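PDB 6TJA: SVS_variant_AS1, which probably catalyses the metal-dependent cyclisation of geranylgeranyl diphosphate to the diterpene spiroviolene, as an engineered variant of a reconstructed ancestral terpene cyclase. Local coordinates for residues P12-L17 with R275-H280; V80-A85 with R154-G159. One frame throughout, in Å; residues are numbered along the deposited sequence.

Contact 1. Residues P12-L17 with R275-H280; sequences PIYCPL and RFLELH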
loop_
_atom_site.group_PDB
_atom_site.type_symbol
_atom_site.label_atom_id
_atom_site.label_comp_id
_atom_site.label_asym_id
_atom_site.label_seq_id
_atom_site.Cartn_x
_atom_site.Cartn_y
_atom_site.Cartn_z
ATOM N N PRO A 12 8.723 10.224 33.008
ATOM C CA PRO A 12 7.305 9.941 32.778
ATOM C C PRO A 12 6.889 10.528 31.416
ATOM O O PRO A 12 7.560 11.411 30.924
ATOM C CB PRO A 12 6.582 10.585 33.976
ATOM C CG PRO A 12 7.522 11.685 34.443
ATOM C CD PRO A 12 8.922 11.268 34.022
ATOM N N ILE A 13 5.830 9.982 30.819
ATOM C CA ILE A 13 5.357 10.321 29.446
ATOM C C ILE A 13 4.565 11.636 29.489
ATOM O O ILE A 13 3.668 11.748 30.370
ATOM C CB ILE A 13 4.506 9.165 28.893
ATOM C CG1 ILE A 13 5.284 7.848 28.944
ATOM C CG2 ILE A 13 4.005 9.484 27.485
ATOM C CD1 ILE A 13 4.448 6.628 28.611
ATOM N N TYR A 14 4.888 12.589 28.598
ATOM C CA TYR A 14 4.062 13.786 28.275
ATOM C C TYR A 14 2.874 13.314 27.425
ATOM O O TYR A 14 3.086 12.826 26.316
ATOM C CB TYR A 14 4.872 14.864 27.532
ATOM C CG TYR A 14 4.096 16.131 27.271
ATOM C CD1 TYR A 14 3.544 16.836 28.326
ATOM C CD2 TYR A 14 3.849 16.604 25.984
ATOM C CE1 TYR A 14 2.793 17.985 28.122
ATOM C CE2 TYR A 14 3.086 17.749 25.764
ATOM C CZ TYR A 14 2.562 18.446 26.840
ATOM O OH TYR A 14 1.804 19.583 26.701
ATOM N N CYS A 15 1.654 13.353 27.946
ATOM C CA CYS A 15 0.460 12.937 27.167
ATOM C C CYS A 15 -0.803 13.584 27.716
ATOM O O CYS A 15 -1.669 12.892 28.263
ATOM C CB CYS A 15 0.274 11.429 27.148
ATOM S SG CYS A 15 -0.730 10.893 25.736
ATOM N N PRO A 16 -0.940 14.873 27.502
ATOM C CA PRO A 16 -2.116 15.577 27.978
ATOM C C PRO A 16 -3.278 15.392 27.025
ATOM O O PRO A 16 -3.726 16.332 26.475
ATOM C CB PRO A 16 -1.649 17.012 28.007
ATOM C CG PRO A 16 -0.652 17.079 26.927
ATOM C CD PRO A 16 0.039 15.778 26.896
ATOM N N LEU A 17 -3.739 14.175 26.868
ATOM C CA LEU A 17 -4.813 13.842 25.991
ATOM C C LEU A 17 -5.899 13.067 26.735
ATOM O O LEU A 17 -5.684 12.525 27.768
ATOM C CB LEU A 17 -4.278 13.032 24.824
ATOM C CG LEU A 17 -3.836 13.639 23.499
ATOM C CD1 LEU A 17 -3.139 14.946 23.641
ATOM C CD2 LEU A 17 -2.949 12.720 22.720
ATOM N N ARG A 275 3.733 19.435 17.887
ATOM C CA ARG A 275 3.278 19.817 16.543
ATOM C C ARG A 275 1.899 19.178 16.297
ATOM O O ARG A 275 1.036 19.867 15.788
ATOM C CB ARG A 275 4.320 19.467 15.490
ATOM C CG ARG A 275 3.843 19.779 14.083
ATOM C CD ARG A 275 3.396 21.210 13.883
ATOM N NE ARG A 275 2.933 21.379 12.517
ATOM C CZ ARG A 275 2.112 22.335 12.106
ATOM N NH1 ARG A 275 1.654 23.243 12.941
ATOM N NH2 ARG A 275 1.729 22.369 10.855
ATOM N N PHE A 276 1.675 17.961 16.727
ATOM C CA PHE A 276 0.381 17.348 16.554
ATOM C C PHE A 276 -0.721 18.161 17.261
ATOM O O PHE A 276 -1.725 18.391 16.709
ATOM C CB PHE A 276 0.385 15.889 16.999
ATOM C CG PHE A 276 -0.980 15.307 17.181
ATOM C CD1 PHE A 276 -1.689 15.554 18.306
ATOM C CD2 PHE A 276 -1.536 14.503 16.223
ATOM C CE1 PHE A 276 -2.935 15.071 18.460
ATOM C CE2 PHE A 276 -2.776 13.992 16.382
ATOM C CZ PHE A 276 -3.479 14.284 17.507
ATOM N N LEU A 277 -0.480 18.600 18.476
ATOM C CA LEU A 277 -1.443 19.374 19.209
ATOM C C LEU A 277 -1.704 20.713 18.545
ATOM O O LEU A 277 -2.819 21.153 18.472
ATOM C CB LEU A 277 -1.017 19.559 20.655
ATOM C CG LEU A 277 -0.871 18.301 21.472
ATOM C CD1 LEU A 277 -0.072 18.558 22.701
ATOM C CD2 LEU A 277 -2.175 17.636 21.778
ATOM N N GLU A 278 -0.642 21.334 18.077
ATOM C CA GLU A 278 -0.744 22.593 17.397
ATOM C C GLU A 278 -1.551 22.449 16.111
ATOM O O GLU A 278 -2.498 23.146 15.936
ATOM C CB GLU A 278 0.626 23.236 17.202
ATOM C CG GLU A 278 0.635 24.416 16.272
ATOM C CD GLU A 278 2.016 24.983 15.993
ATOM O OE1 GLU A 278 2.864 24.330 15.394
ATOM O OE2 GLU A 278 2.260 26.119 16.358
ATOM N N LEU A 279 -1.216 21.503 15.252
ATOM C CA LEU A 279 -2.000 21.325 13.990
ATOM C C LEU A 279 -3.449 20.925 14.321
ATOM O O LEU A 279 -4.382 21.340 13.621
ATOM C CB LEU A 279 -1.303 20.281 13.124
ATOM C CG LEU A 279 -1.942 20.048 11.757
ATOM C CD1 LEU A 279 -2.215 21.356 11.024
ATOM C CD2 LEU A 279 -1.061 19.167 10.915
ATOM N N HIS A 280 -3.649 20.120 15.353
ATOM C CA HIS A 280 -4.997 19.628 15.725
ATOM C C HIS A 280 -5.882 20.842 16.035
ATOM O O HIS A 280 -7.019 20.896 15.545
ATOM C CB HIS A 280 -4.935 18.624 16.889
ATOM C CG HIS A 280 -6.295 18.300 17.406
ATOM N ND1 HIS A 280 -6.958 19.126 18.292
ATOM C CD2 HIS A 280 -7.158 17.316 17.075
ATOM C CE1 HIS A 280 -8.152 18.614 18.537
ATOM N NE2 HIS A 280 -8.309 17.521 17.775
#
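Leu277 reaches out from its helix with both methyls and meets two residues of the N-terminal loop, Leu17 with CD2 and Tyr14 with CD1. The leucines cross obliquely: Leu17 CD1 lies 3.4 Å from Leu277 CD2, tighter than methyl groups usually pack. Leu17 has a chi1 of -93°, outside the common staggered positions, so this part of the fit may be somewhat strained. The other branch is more relaxed: Leu277 CD1 comes to 4.5 Å from Tyr14 CE2, approaching the ring obliquely. Tyr14 brings its ring toward the helix because CG is anti to the backbone N (chi1 -176°); the CB bond itself does not aim there. Within its own segment, Pro16 CD covers the centre of one face of the Tyr14 ring, 3.6 Å above the plane, and Leu273 and Leu274 of the helix lie against the side chain as well. Pro16 is also the middle residue of an inverse gamma turn, closed by a weak bond from Leu17 N to Cys15 O; after the turn, the CB of Leu17 points toward the helix. The interface is thus a small apolar patch in which one leucine serves two loop side chains. Polar groups fix the loop around it: Arg269 takes the carbonyl of Tyr14 and Arg303 that of Cys15. Farther round the helix, Arg275 NH1 makes a salt bridge with Glu278 OE1 (2.9 Å), meeting it from above the carboxylate plane, while NH2 of Arg275 pairs with Asp356. The loop lies along helix 258-283, with Leu17 also resting on Ile302 of helix 289-309; Phe276 touches both Ile302 and Met219 of helix 211-231.

Contact 2. Residues V80-A85 with R154-G159; sequences VYWLFA and RAWLSG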
loop_
_atom_site.group_PDB
_atom_site.type_symbol
_atom_site.label_atom_id
_atom_site.label_comp_id
_atom_site.label_asym_id
_atom_site.label_seq_id
_atom_site.Cartn_x
_atom_site.Cartn_y
_atom_site.Cartn_z
ATOM N N VAL A 80 -6.394 -6.327 16.207
ATOM C CA VAL A 80 -5.262 -5.915 17.093
ATOM C C VAL A 80 -4.631 -7.178 17.694
ATOM O O VAL A 80 -3.367 -7.196 17.784
ATOM C CB VAL A 80 -5.643 -4.906 18.182
ATOM C CG1 VAL A 80 -4.464 -4.670 19.133
ATOM C CG2 VAL A 80 -6.120 -3.598 17.576
ATOM N N TYR A 81 -5.444 -8.185 18.064
ATOM C CA TYR A 81 -4.929 -9.503 18.544
ATOM C C TYR A 81 -4.073 -10.133 17.432
ATOM O O TYR A 81 -2.899 -10.564 17.660
ATOM C CB TYR A 81 -6.064 -10.440 18.972
ATOM C CG TYR A 81 -6.679 -10.119 20.313
ATOM C CD1 TYR A 81 -6.010 -10.398 21.488
ATOM C CD2 TYR A 81 -7.924 -9.528 20.411
ATOM C CE1 TYR A 81 -6.563 -10.098 22.729
ATOM C CE2 TYR A 81 -8.504 -9.255 21.638
ATOM C CZ TYR A 81 -7.815 -9.530 22.800
ATOM O OH TYR A 81 -8.354 -9.213 23.992
ATOM N N TRP A 82 -4.675 -10.224 16.256
ATOM C CA TRP A 82 -4.060 -10.798 15.041
ATOM C C TRP A 82 -2.709 -10.148 14.809
ATOM O O TRP A 82 -1.763 -10.870 14.587
ATOM C CB TRP A 82 -4.955 -10.589 13.828
ATOM C CG TRP A 82 -4.423 -11.302 12.635
ATOM C CD1 TRP A 82 -4.664 -12.592 12.252
ATOM C CD2 TRP A 82 -3.518 -10.756 11.675
ATOM N NE1 TRP A 82 -4.004 -12.868 11.091
ATOM C CE2 TRP A 82 -3.268 -11.769 10.732
ATOM C CE3 TRP A 82 -2.909 -9.510 11.518
ATOM C CZ2 TRP A 82 -2.429 -11.556 9.643
ATOM C CZ3 TRP A 82 -2.054 -9.320 10.460
ATOM C CH2 TRP A 82 -1.829 -10.325 9.529
ATOM N N LEU A 83 -2.660 -8.822 14.851
ATOM C CA LEU A 83 -1.443 -8.037 14.585
ATOM C C LEU A 83 -0.374 -8.423 15.598
ATOM O O LEU A 83 0.753 -8.689 15.163
ATOM C CB LEU A 83 -1.748 -6.540 14.643
ATOM C CG LEU A 83 -0.545 -5.605 14.483
ATOM C CD1 LEU A 83 -0.174 -5.430 13.021
ATOM C CD2 LEU A 83 -0.870 -4.271 15.121
ATOM N N PHE A 84 -0.683 -8.445 16.891
ATOM C CA PHE A 84 0.334 -8.792 17.921
ATOM C C PHE A 84 0.845 -10.212 17.645
ATOM O O PHE A 84 2.055 -10.453 17.669
ATOM C CB PHE A 84 -0.197 -8.616 19.347
ATOM C CG PHE A 84 -0.318 -7.182 19.794
ATOM C CD1 PHE A 84 0.648 -6.240 19.459
ATOM C CD2 PHE A 84 -1.405 -6.768 20.548
ATOM C CE1 PHE A 84 0.524 -4.923 19.873
ATOM C CE2 PHE A 84 -1.520 -5.452 20.978
ATOM C CZ PHE A 84 -0.554 -4.534 20.640
ATOM N N ALA A 85 -0.069 -11.122 17.329
ATOM C CA ALA A 85 0.236 -12.545 17.097
ATOM C C ALA A 85 1.101 -12.686 15.825
ATOM O O ALA A 85 2.144 -13.384 15.860
ATOM C CB ALA A 85 -1.052 -13.308 17.014
ATOM N N ARG A 154 -0.991 -2.808 3.789
ATOM C CA ARG A 154 0.144 -3.018 2.948
ATOM C C ARG A 154 1.257 -2.081 3.377
ATOM O O ARG A 154 2.369 -2.445 3.329
ATOM C CB ARG A 154 -0.145 -2.847 1.456
ATOM C CG ARG A 154 1.103 -3.109 0.627
ATOM C CD ARG A 154 0.964 -3.418 -0.842
ATOM N NE ARG A 154 -0.260 -2.916 -1.331
ATOM C CZ ARG A 154 -1.228 -3.600 -1.881
ATOM N NH1 ARG A 154 -1.143 -4.855 -2.159
ATOM N NH2 ARG A 154 -2.272 -2.940 -2.219
ATOM N N ALA A 155 0.915 -0.890 3.823
ATOM C CA ALA A 155 1.930 0.098 4.256
ATOM C C ALA A 155 2.713 -0.480 5.447
ATOM O O ALA A 155 3.951 -0.433 5.398
ATOM C CB ALA A 155 1.286 1.427 4.552
ATOM N N TRP A 156 2.009 -1.097 6.416
ATOM C CA TRP A 156 2.629 -1.727 7.608
ATOM C C TRP A 156 3.535 -2.894 7.186
ATOM O O TRP A 156 4.701 -2.976 7.681
ATOM C CB TRP A 156 1.555 -2.143 8.616
ATOM C CG TRP A 156 1.982 -3.266 9.504
ATOM C CD1 TRP A 156 2.968 -3.240 10.440
ATOM C CD2 TRP A 156 1.428 -4.594 9.539
ATOM N NE1 TRP A 156 3.096 -4.462 11.023
ATOM C CE2 TRP A 156 2.154 -5.312 10.506
ATOM C CE3 TRP A 156 0.417 -5.246 8.834
ATOM C CZ2 TRP A 156 1.882 -6.642 10.800
ATOM C CZ3 TRP A 156 0.162 -6.564 9.114
ATOM C CH2 TRP A 156 0.907 -7.255 10.064
ATOM N N LEU A 157 3.063 -3.771 6.296
ATOM C CA LEU A 157 3.875 -4.900 5.794
ATOM C C LEU A 157 5.152 -4.387 5.110
ATOM O O LEU A 157 6.173 -4.999 5.389
ATOM C CB LEU A 157 3.056 -5.800 4.877
ATOM C CG LEU A 157 1.940 -6.591 5.565
ATOM C CD1 LEU A 157 1.073 -7.291 4.529
ATOM C CD2 LEU A 157 2.506 -7.590 6.552
ATOM N N SER A 158 5.108 -3.329 4.289
ATOM C CA SER A 158 6.303 -2.695 3.652
ATOM C C SER A 158 7.300 -2.189 4.697
ATOM O O SER A 158 8.495 -2.179 4.421
ATOM C CB SER A 158 5.933 -1.562 2.748
ATOM O OG SER A 158 5.056 -2.046 1.753
ATOM N N GLY A 159 6.818 -1.677 5.816
ATOM C CA GLY A 159 7.706 -1.245 6.908
ATOM C C GLY A 159 8.423 -2.441 7.496
ATOM O O GLY A 159 9.635 -2.333 7.738
#
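Leu83, evidently an engineered leucine in place of glycine, sets CD1 over one face of the Trp156 indole. This CH-pi contact puts the methyl 3.5 Å from the centroid of the Trp156 six-membered ring, 22° off the normal; the ring atom nearest the methyl is Trp156 CZ2, 3.3 Å from Leu83 CD1. With CG anti to the backbone N (chi1 176°), Leu83 runs past Trp156 in the opposite direction. The other face is covered by Leu157 CD2, 3.6 Å above the plane, so the ring is sandwiched between two leucine methyls. Trp82 CZ3 comes obliquely to 3.6 Å from Trp156 CH2, and Trp156 CZ3 lies in the plane of the Trp82 ring at its edge. Trp82 NE1 gives its hydrogen to the carbonyl of Phe126, which limits the turning of that ring. Helices 70-91 and 143-169 are joined here within the all-helical bundle of the class I terpene synthase fold. An alanine in place of Trp156 would probably deprive the Leu83 methyl of its aromatic face and open a gap beside Trp82. On the far side of helix 143-169 nothing of 80-85 reaches; there Arg154 packs on Ser158 of the second subunit, and the partly exposed Ser158 on that subunit's Arg154.

The two contacts illustrate joining at different depths of one helical bundle. The centre of contact 2 lies about 8 Å from the centre of the chain and that of contact 1 about 17 Å from it; the centres of the two contacts are about 25 Å apart and their nearest atoms about 15 Å, so neither touches the other. In sequence, contact 1 brings the chain's beginning onto a late helix, and both helices of contact 2 fall between its two segments. Contact 2 is the likelier neighbour of the reaction: helix 70-91 carries, just beyond 80-85, the aspartate-rich sequence that in class I terpene synthases binds magnesium.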